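Local coordinates for protein NH(3)-dependent NAD(+) synthetase (Francisella tularensis subsp. holarctica LVS, PDB 3FIU) that is a member of the NAD synthase family, with a HUP-type fold around a parallel sheet, and holds adenosine monophosphate, pyrophosphate and magnesium ions in this structure, at residues N168-K171 against S172-F175; G199-D202 against E203-M206; T209-E212 against I213-L217; Q221-A224 against K225-E228. All blocks are in the same frame, centred on the assembly; numbering follows the deposited sequence.

Contact 1. Residues N168-K171 against S172-F175; sequences NLKK and SQVF. With POP (pyrophosphate 2-), chain H.
K170 is the N-cap of helix 171-180, and Q173, in the first turn, turns its amide back to the chain that enters it. Q173 OE1 accepts from K170 N at 3.1 Å in a nearly straight bond of 162°, the donor tilted somewhat from the amide plane. The same oxygen takes a water that also donates to N168 O, so two donors grip OE1 and the loop is tied to the helix. With CG anti to the carbonyl carbon (chi1 -70°) and the chain extended beyond it, a glutamine at this place is long enough to return to the N-cap amide. K170 CE runs past the Q173 amide, 3.5 Å from NE2, on the way to a salt bridge with D218. On the buried side, L169 CB meets V174 CG2 at 3.9 Å, a hydrophobic staple between the residue before the cap and the fourth of the helix. The helix proper starts with V174 N to K170 O and F175 N to K171 O, each 3.0 Å. K171 belongs to the pyrophosphate pocket: its stem passes the F175 ring, CG 3.8 Å from CE1, and NZ, beside its salt bridge with D41, donates to pyrophosphate O5 at 2.8 Å.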
# COMPACT_ATOMS: atom_id res chain seq x y z
N ASN A 168 -11.11 15.30 4.86
CA ASN A 168 -11.81 16.06 5.91
C ASN A 168 -13.29 16.32 5.62
O ASN A 168 -14.00 16.88 6.46
CB ASN A 168 -11.10 17.39 6.20
CG ASN A 168 -9.71 17.21 6.72
OD1 ASN A 168 -9.37 16.18 7.29
ND2 ASN A 168 -8.88 18.21 6.51
N LEU A 169 -13.78 15.89 4.46
CA LEU A 169 -15.17 16.19 4.04
C LEU A 169 -16.21 15.11 4.35
O LEU A 169 -16.00 13.92 4.12
CB LEU A 169 -15.20 16.46 2.52
CG LEU A 169 -14.38 17.61 1.95
CD1 LEU A 169 -14.46 17.63 0.42
CD2 LEU A 169 -14.82 18.96 2.50
N LYS A 170 -17.36 15.56 4.85
CA LYS A 170 -18.54 14.71 5.02
C LYS A 170 -19.08 14.39 3.63
O LYS A 170 -18.84 15.14 2.68
CB LYS A 170 -19.64 15.46 5.78
CG LYS A 170 -19.38 15.63 7.28
CD LYS A 170 -20.50 16.48 7.91
CE LYS A 170 -20.29 17.96 7.64
NZ LYS A 170 -21.54 18.77 7.88
N LYS A 171 -19.83 13.31 3.52
CA LYS A 171 -20.33 12.89 2.21
C LYS A 171 -21.22 13.97 1.58
O LYS A 171 -21.13 14.27 0.39
CB LYS A 171 -21.06 11.55 2.33
CG LYS A 171 -21.39 10.88 0.98
CD LYS A 171 -20.10 10.36 0.33
CE LYS A 171 -20.42 9.62 -0.98
NZ LYS A 171 -19.15 8.96 -1.55
N SER A 172 -22.07 14.60 2.40
CA SER A 172 -22.92 15.68 1.92
C SER A 172 -22.10 16.85 1.37
O SER A 172 -22.52 17.51 0.40
CB SER A 172 -23.87 16.16 3.03
OG SER A 172 -23.12 16.81 4.05
N GLN A 173 -20.93 17.11 1.96
CA GLN A 173 -20.07 18.16 1.46
C GLN A 173 -19.39 17.77 0.15
O GLN A 173 -19.18 18.62 -0.71
CB GLN A 173 -19.02 18.57 2.49
CG GLN A 173 -19.63 19.30 3.68
CD GLN A 173 -18.69 19.44 4.85
OE1 GLN A 173 -17.80 18.59 5.07
NE2 GLN A 173 -18.89 20.50 5.64
N VAL A 174 -19.06 16.49 0.01
CA VAL A 174 -18.58 15.99 -1.29
C VAL A 174 -19.65 16.22 -2.38
O VAL A 174 -19.34 16.73 -3.47
CB VAL A 174 -18.15 14.51 -1.21
CG1 VAL A 174 -17.76 13.96 -2.61
CG2 VAL A 174 -16.98 14.35 -0.18
N PHE A 175 -20.90 15.87 -2.09
CA PHE A 175 -21.98 16.09 -3.04
C PHE A 175 -22.18 17.58 -3.37
O PHE A 175 -22.42 17.94 -4.52
CB PHE A 175 -23.28 15.46 -2.56
CG PHE A 175 -23.39 13.99 -2.85
CD1 PHE A 175 -23.45 13.08 -1.81
CD2 PHE A 175 -23.47 13.53 -4.15
CE1 PHE A 175 -23.59 11.70 -2.05
CE2 PHE A 175 -23.60 12.14 -4.41
CZ PHE A 175 -23.65 11.24 -3.36
P1 POP H . -16.32 6.77 -5.72
O1 POP H . -15.89 7.81 -6.72
O2 POP H . -15.34 6.66 -4.58
O3 POP H . -16.53 5.38 -6.32
O POP H . -17.71 7.27 -5.05
P2 POP H . -18.52 6.40 -3.97
O4 POP H . -17.67 6.22 -2.72
O5 POP H . -19.69 7.30 -3.68
O6 POP H . -19.01 5.08 -4.51
O HOH W 1 -16.04 18.15 6.98

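Contact 2. Residues G199-D202 against E203-M206; sequences GQTD and EDEM. With NA (sodium ion), chain I.
T201 sets chi1 at 69°, which places OG1 between its backbone N and carbonyl carbon and turns it to the first turn of the helix, where D204 N donates to it at 3.2 Å. This is the N-cap of helix 202-206: a short side chain with an acceptor on its beta carbon can meet an amide of the first turn, which lacks a carbonyl in helical position before it. T201 O completes the turn by accepting from E205 N at 3.0 Å.

E205 bends at chi2 (79°) and swings its carboxylate back over the cap to Q200, whose chain is extended. Q200 NE2 donates to E205 OE1 at 2.8 Å. The oxygen lies close to the amide plane, but the amide comes from above the carboxylate, the two planes standing 78° apart. These are the positions where many helices carry a hydrophobic staple; here a polar pair bridges them, and Q200 OE1 is held by L196 N.

D202, the first helical residue, turns its carboxylate to the sodium ion. Its OD2 binds the metal at 2.4 Å and OD1 at a longer 2.9 Å, while Y210 OH is hydrogen-bonded to OD2. Behind it M206 N bonds to D202 O at 2.8 Å, and the M206 methyl CE curls to 3.4 Å from that same D202 O.

The short helix thus joins the pyrophosphate pocket, through D202, to helix 210-218, through E203 with Y210 N and M206 with I213.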
# COMPACT_ATOMS: atom_id res chain seq x y z
N GLY A 199 -26.38 -3.42 -8.05
CA GLY A 199 -27.24 -3.07 -6.93
C GLY A 199 -26.55 -2.95 -5.58
O GLY A 199 -27.20 -2.62 -4.59
N GLN A 200 -25.24 -3.21 -5.52
CA GLN A 200 -24.53 -3.02 -4.24
C GLN A 200 -24.52 -1.54 -3.85
O GLN A 200 -24.28 -0.68 -4.69
CB GLN A 200 -23.09 -3.57 -4.30
CG GLN A 200 -22.28 -3.30 -3.02
CD GLN A 200 -20.76 -3.51 -3.17
OE1 GLN A 200 -20.11 -3.02 -4.11
NE2 GLN A 200 -20.18 -4.20 -2.20
N THR A 201 -24.83 -1.23 -2.59
CA THR A 201 -24.74 0.17 -2.15
C THR A 201 -23.98 0.26 -0.84
O THR A 201 -24.08 -0.63 0.02
CB THR A 201 -26.14 0.86 -1.96
OG1 THR A 201 -26.80 0.26 -0.83
CG2 THR A 201 -27.01 0.73 -3.21
N ASP A 202 -23.21 1.33 -0.69
CA ASP A 202 -22.44 1.54 0.53
C ASP A 202 -23.33 1.50 1.78
O ASP A 202 -22.96 0.93 2.81
CB ASP A 202 -21.76 2.90 0.49
CG ASP A 202 -20.64 2.98 -0.53
OD1 ASP A 202 -20.40 2.01 -1.30
OD2 ASP A 202 -20.00 4.05 -0.57
N GLU A 203 -24.50 2.14 1.69
CA GLU A 203 -25.36 2.27 2.86
C GLU A 203 -25.94 0.92 3.31
O GLU A 203 -25.99 0.65 4.52
CB GLU A 203 -26.44 3.31 2.59
CG GLU A 203 -25.86 4.71 2.47
CD GLU A 203 -26.94 5.77 2.36
OE1 GLU A 203 -28.04 5.42 1.89
OE2 GLU A 203 -26.68 6.93 2.73
N ASP A 204 -26.29 0.06 2.33
CA ASP A 204 -26.73 -1.32 2.60
C ASP A 204 -25.60 -2.11 3.21
O ASP A 204 -25.82 -2.98 4.06
CB ASP A 204 -27.10 -2.05 1.31
CG ASP A 204 -28.54 -1.84 0.90
OD1 ASP A 204 -29.18 -0.86 1.34
OD2 ASP A 204 -29.03 -2.68 0.11
N GLU A 205 -24.39 -1.86 2.73
CA GLU A 205 -23.24 -2.61 3.18
C GLU A 205 -22.90 -2.26 4.61
O GLU A 205 -22.68 -3.15 5.45
CB GLU A 205 -22.05 -2.31 2.27
CG GLU A 205 -21.11 -3.46 2.16
CD GLU A 205 -21.60 -4.54 1.20
OE1 GLU A 205 -20.78 -4.98 0.38
OE2 GLU A 205 -22.79 -4.94 1.26
N MET A 206 -22.87 -0.97 4.90
CA MET A 206 -22.52 -0.52 6.24
C MET A 206 -23.66 -0.71 7.25
O MET A 206 -23.39 -0.82 8.44
CB MET A 206 -22.10 0.94 6.23
CG MET A 206 -20.85 1.23 5.38
SD MET A 206 -20.47 2.97 5.32
CE MET A 206 -21.93 3.69 4.60
NA NA I . -18.14 3.67 -2.11
O HOH W 2 -16.68 3.31 0.18

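Contact 3. Residues T209-E212 against I213-L217; sequences TYQE and IDDFL
D215 and Q211 face each other one turn apart on helix 210-218. From the D215 backbone, CB rests 3.4 Å from Q211 O, CG comes to 3.1 Å from that carbonyl oxygen, and OD2 at the tip receives Q211 NE2 at 3.0 Å. The amide nitrogen NE2 meets the carboxylate from above its plane, whereas OD2 lies almost in the plane of the amide. Q211 gets there by a bend at chi2 (52°), which folds its chain along the helix. The other end of the same amide is used too: a water donates both to Q211 OE1 and to D214 OD2, whose carboxylate also accepts K171 N and S172 N.

The helix opens with a capping box. T209 OG1 accepts from E212 N at 3.1 Å, and E212 OE1 takes T209 N at 3.0 Å, the N-H pointing straight at it (174°). Threonine and glutamate suit these places because each reaches the other's backbone amide. I213 N continues the turn to T209 O.

At the helix starts these amides probably favour the charged forms of E212 and D214, while for D215 the Q211 NE2 bond offsets the closeness of its carboxylate to Q211 O.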
# COMPACT_ATOMS: atom_id res chain seq x y z
N THR A 209 -26.66 5.02 7.17
CA THR A 209 -26.71 5.95 6.05
C THR A 209 -25.57 6.95 6.15
O THR A 209 -25.00 7.18 7.23
CB THR A 209 -28.05 6.74 6.01
OG1 THR A 209 -28.12 7.60 7.16
CG2 THR A 209 -29.24 5.81 5.98
N TYR A 210 -25.22 7.55 5.02
CA TYR A 210 -24.22 8.62 5.06
C TYR A 210 -24.68 9.79 5.90
O TYR A 210 -23.86 10.45 6.52
CB TYR A 210 -23.78 9.08 3.66
CG TYR A 210 -22.77 8.12 3.05
CD1 TYR A 210 -23.14 7.23 2.01
CD2 TYR A 210 -21.44 8.08 3.52
CE1 TYR A 210 -22.18 6.32 1.46
CE2 TYR A 210 -20.50 7.20 2.98
CZ TYR A 210 -20.88 6.33 1.96
OH TYR A 210 -19.91 5.48 1.44
N GLN A 211 -25.98 10.06 5.92
CA GLN A 211 -26.47 11.20 6.72
C GLN A 211 -26.20 10.95 8.20
O GLN A 211 -25.75 11.86 8.92
CB GLN A 211 -27.95 11.50 6.48
CG GLN A 211 -28.34 12.92 6.99
CD GLN A 211 -27.42 14.02 6.45
OE1 GLN A 211 -27.25 14.17 5.24
NE2 GLN A 211 -26.80 14.78 7.36
N GLU A 212 -26.43 9.71 8.63
CA GLU A 212 -26.11 9.27 9.99
C GLU A 212 -24.63 9.36 10.30
O GLU A 212 -24.25 9.93 11.32
CB GLU A 212 -26.66 7.86 10.26
CG GLU A 212 -28.16 7.86 10.49
CD GLU A 212 -28.80 6.49 10.40
OE1 GLU A 212 -28.42 5.69 9.52
OE2 GLU A 212 -29.70 6.21 11.22
N ILE A 213 -23.78 8.85 9.40
CA ILE A 213 -22.34 8.97 9.64
C ILE A 213 -21.93 10.45 9.70
O ILE A 213 -21.16 10.84 10.58
CB ILE A 213 -21.46 8.17 8.62
CG1 ILE A 213 -21.87 6.68 8.55
CG2 ILE A 213 -19.95 8.33 8.93
CD1 ILE A 213 -21.41 5.99 7.27
N ASP A 214 -22.46 11.27 8.79
CA ASP A 214 -22.08 12.68 8.73
C ASP A 214 -22.50 13.38 10.04
O ASP A 214 -21.75 14.17 10.61
CB ASP A 214 -22.79 13.41 7.58
CG ASP A 214 -22.15 13.17 6.20
OD1 ASP A 214 -21.09 12.51 6.10
OD2 ASP A 214 -22.72 13.70 5.21
N ASP A 215 -23.74 13.15 10.45
CA ASP A 215 -24.24 13.73 11.73
C ASP A 215 -23.31 13.31 12.90
O ASP A 215 -22.89 14.15 13.70
CB ASP A 215 -25.66 13.26 11.97
CG ASP A 215 -26.67 13.96 11.07
OD1 ASP A 215 -27.85 13.55 11.12
OD2 ASP A 215 -26.30 14.88 10.33
N PHE A 216 -22.96 12.03 12.97
CA PHE A 216 -22.03 11.58 14.01
C PHE A 216 -20.72 12.38 13.96
O PHE A 216 -20.29 12.94 14.96
CB PHE A 216 -21.79 10.07 13.93
CG PHE A 216 -20.72 9.57 14.87
CD1 PHE A 216 -20.99 9.38 16.23
CD2 PHE A 216 -19.44 9.31 14.39
CE1 PHE A 216 -20.00 8.92 17.10
CE2 PHE A 216 -18.45 8.84 15.25
CZ PHE A 216 -18.73 8.65 16.61
N LEU A 217 -20.11 12.50 12.78
CA LEU A 217 -18.86 13.22 12.67
C LEU A 217 -19.02 14.67 13.13
O LEU A 217 -18.07 15.27 13.63
CB LEU A 217 -18.29 13.15 11.23
CG LEU A 217 -17.88 11.75 10.71
CD1 LEU A 217 -17.51 11.81 9.21
CD2 LEU A 217 -16.75 11.12 11.53
O HOH W 3 -24.87 12.96 4.11

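Contact 4. Residues Q221-A224 against K225-E228; sequences QVSA and KALE
V222 packs against L227 on the inner side of this helix start, CG2 to CD1 at 3.8 Å, the two side chains crossing at about a right angle. They flank S223, the N-cap of helix 224-235, and stand at the residue before the cap and the fourth of the helix, which makes the pair a hydrophobic staple. A branched valine is bulky close to the backbone and leucine reaches one carbon further, so the two close over the turn. A226, small enough to fit beside the pair, brings its CB to 4.3 Å from V222 CB. The same side is backed by helix 210-218, with D215 against V222, E212 against A226 and F216 against L227.

At the cap itself, S223 OG accepts from A226 N at 3.0 Å with an angle of 166°. A chi1 of 80° swings OG back over the start of the helix, facing A226 N. S223 O then takes L227 N at 2.7 Å.

The outer side is looser. A224, K225 and E228 are exposed, and beyond its CB the K225 chain leads off from the turn. A224 offers little more than a methyl group, and its carbonyl accepts E228 N at 2.9 Å along a bent path of 137°, the donor lying well above the carbonyl plane.

The chemistry is therefore divided: S223 serves two amides, A226 N through OG and L227 N through O, apolar carbons of V222, A226 and L227 pack together on the side of helix 210-218, and K225 leads its chain away to the exposed side.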
# COMPACT_ATOMS: atom_id res chain seq x y z
N GLN A 221 -26.84 14.04 17.17
CA GLN A 221 -27.43 12.81 17.65
C GLN A 221 -27.73 11.83 16.51
O GLN A 221 -28.21 12.25 15.44
CB GLN A 221 -28.74 13.12 18.35
CG GLN A 221 -29.32 11.94 19.11
CD GLN A 221 -30.84 12.03 19.24
OE1 GLN A 221 -31.50 12.90 18.64
NE2 GLN A 221 -31.40 11.13 20.02
N VAL A 222 -27.45 10.54 16.75
CA VAL A 222 -27.85 9.47 15.83
C VAL A 222 -28.51 8.30 16.55
O VAL A 222 -28.37 8.19 17.75
CB VAL A 222 -26.67 8.98 14.93
CG1 VAL A 222 -26.22 10.11 14.01
CG2 VAL A 222 -25.51 8.51 15.77
N SER A 223 -29.22 7.45 15.83
CA SER A 223 -29.94 6.32 16.43
C SER A 223 -28.98 5.27 16.97
O SER A 223 -27.83 5.18 16.53
CB SER A 223 -30.89 5.68 15.41
OG SER A 223 -30.18 4.81 14.52
N ALA A 224 -29.46 4.47 17.92
CA ALA A 224 -28.66 3.39 18.52
C ALA A 224 -28.27 2.30 17.49
O ALA A 224 -27.20 1.69 17.57
CB ALA A 224 -29.45 2.79 19.69
N LYS A 225 -29.15 2.07 16.52
CA LYS A 225 -28.86 1.17 15.40
C LYS A 225 -27.69 1.72 14.57
O LYS A 225 -26.72 1.00 14.30
CB LYS A 225 -30.10 1.07 14.52
CG LYS A 225 -29.97 0.18 13.30
CD LYS A 225 -31.25 0.27 12.46
CE LYS A 225 -31.59 -1.06 11.81
NZ LYS A 225 -33.07 -1.22 11.66
N ALA A 226 -27.81 2.98 14.17
CA ALA A 226 -26.76 3.69 13.44
C ALA A 226 -25.48 3.65 14.24
O ALA A 226 -24.42 3.27 13.74
CB ALA A 226 -27.16 5.12 13.21
N LEU A 227 -25.57 4.04 15.50
CA LEU A 227 -24.36 4.15 16.27
C LEU A 227 -23.69 2.78 16.47
O LEU A 227 -22.46 2.70 16.62
CB LEU A 227 -24.67 4.81 17.61
CG LEU A 227 -23.51 5.47 18.35
CD1 LEU A 227 -22.80 6.47 17.47
CD2 LEU A 227 -24.14 6.17 19.56
N GLU A 228 -24.49 1.70 16.45
CA GLU A 228 -23.95 0.34 16.57
C GLU A 228 -23.15 -0.01 15.31
O GLU A 228 -22.07 -0.63 15.39
CB GLU A 228 -25.06 -0.70 16.82
CG GLU A 228 -24.53 -2.11 17.15
CD GLU A 228 -24.24 -2.93 15.90
OE1 GLU A 228 -25.01 -2.82 14.92
OE2 GLU A 228 -23.25 -3.69 15.88

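Along the chain the four contacts follow in series, none nested in another, and each lies at a helix start, contact 3 running on into the second turn: contact 1 at helix 171-180, contact 2 at 202-206, contact 3 at 210-218 and contact 4 at 224-235. Contact 3 is the hub. D214 takes backbone amides of contact 1, Y210 pairs with D202 and E203 of contact 2, and E212 and F216 pack on contact 4. Contacts 1 and 2 do not touch, yet K171 and D202 both belong to the pyrophosphate pocket, with the Y210 ring meeting K171. Contact 4, its centre about 25 Å from the centre of the chain, is the farthest out of the four.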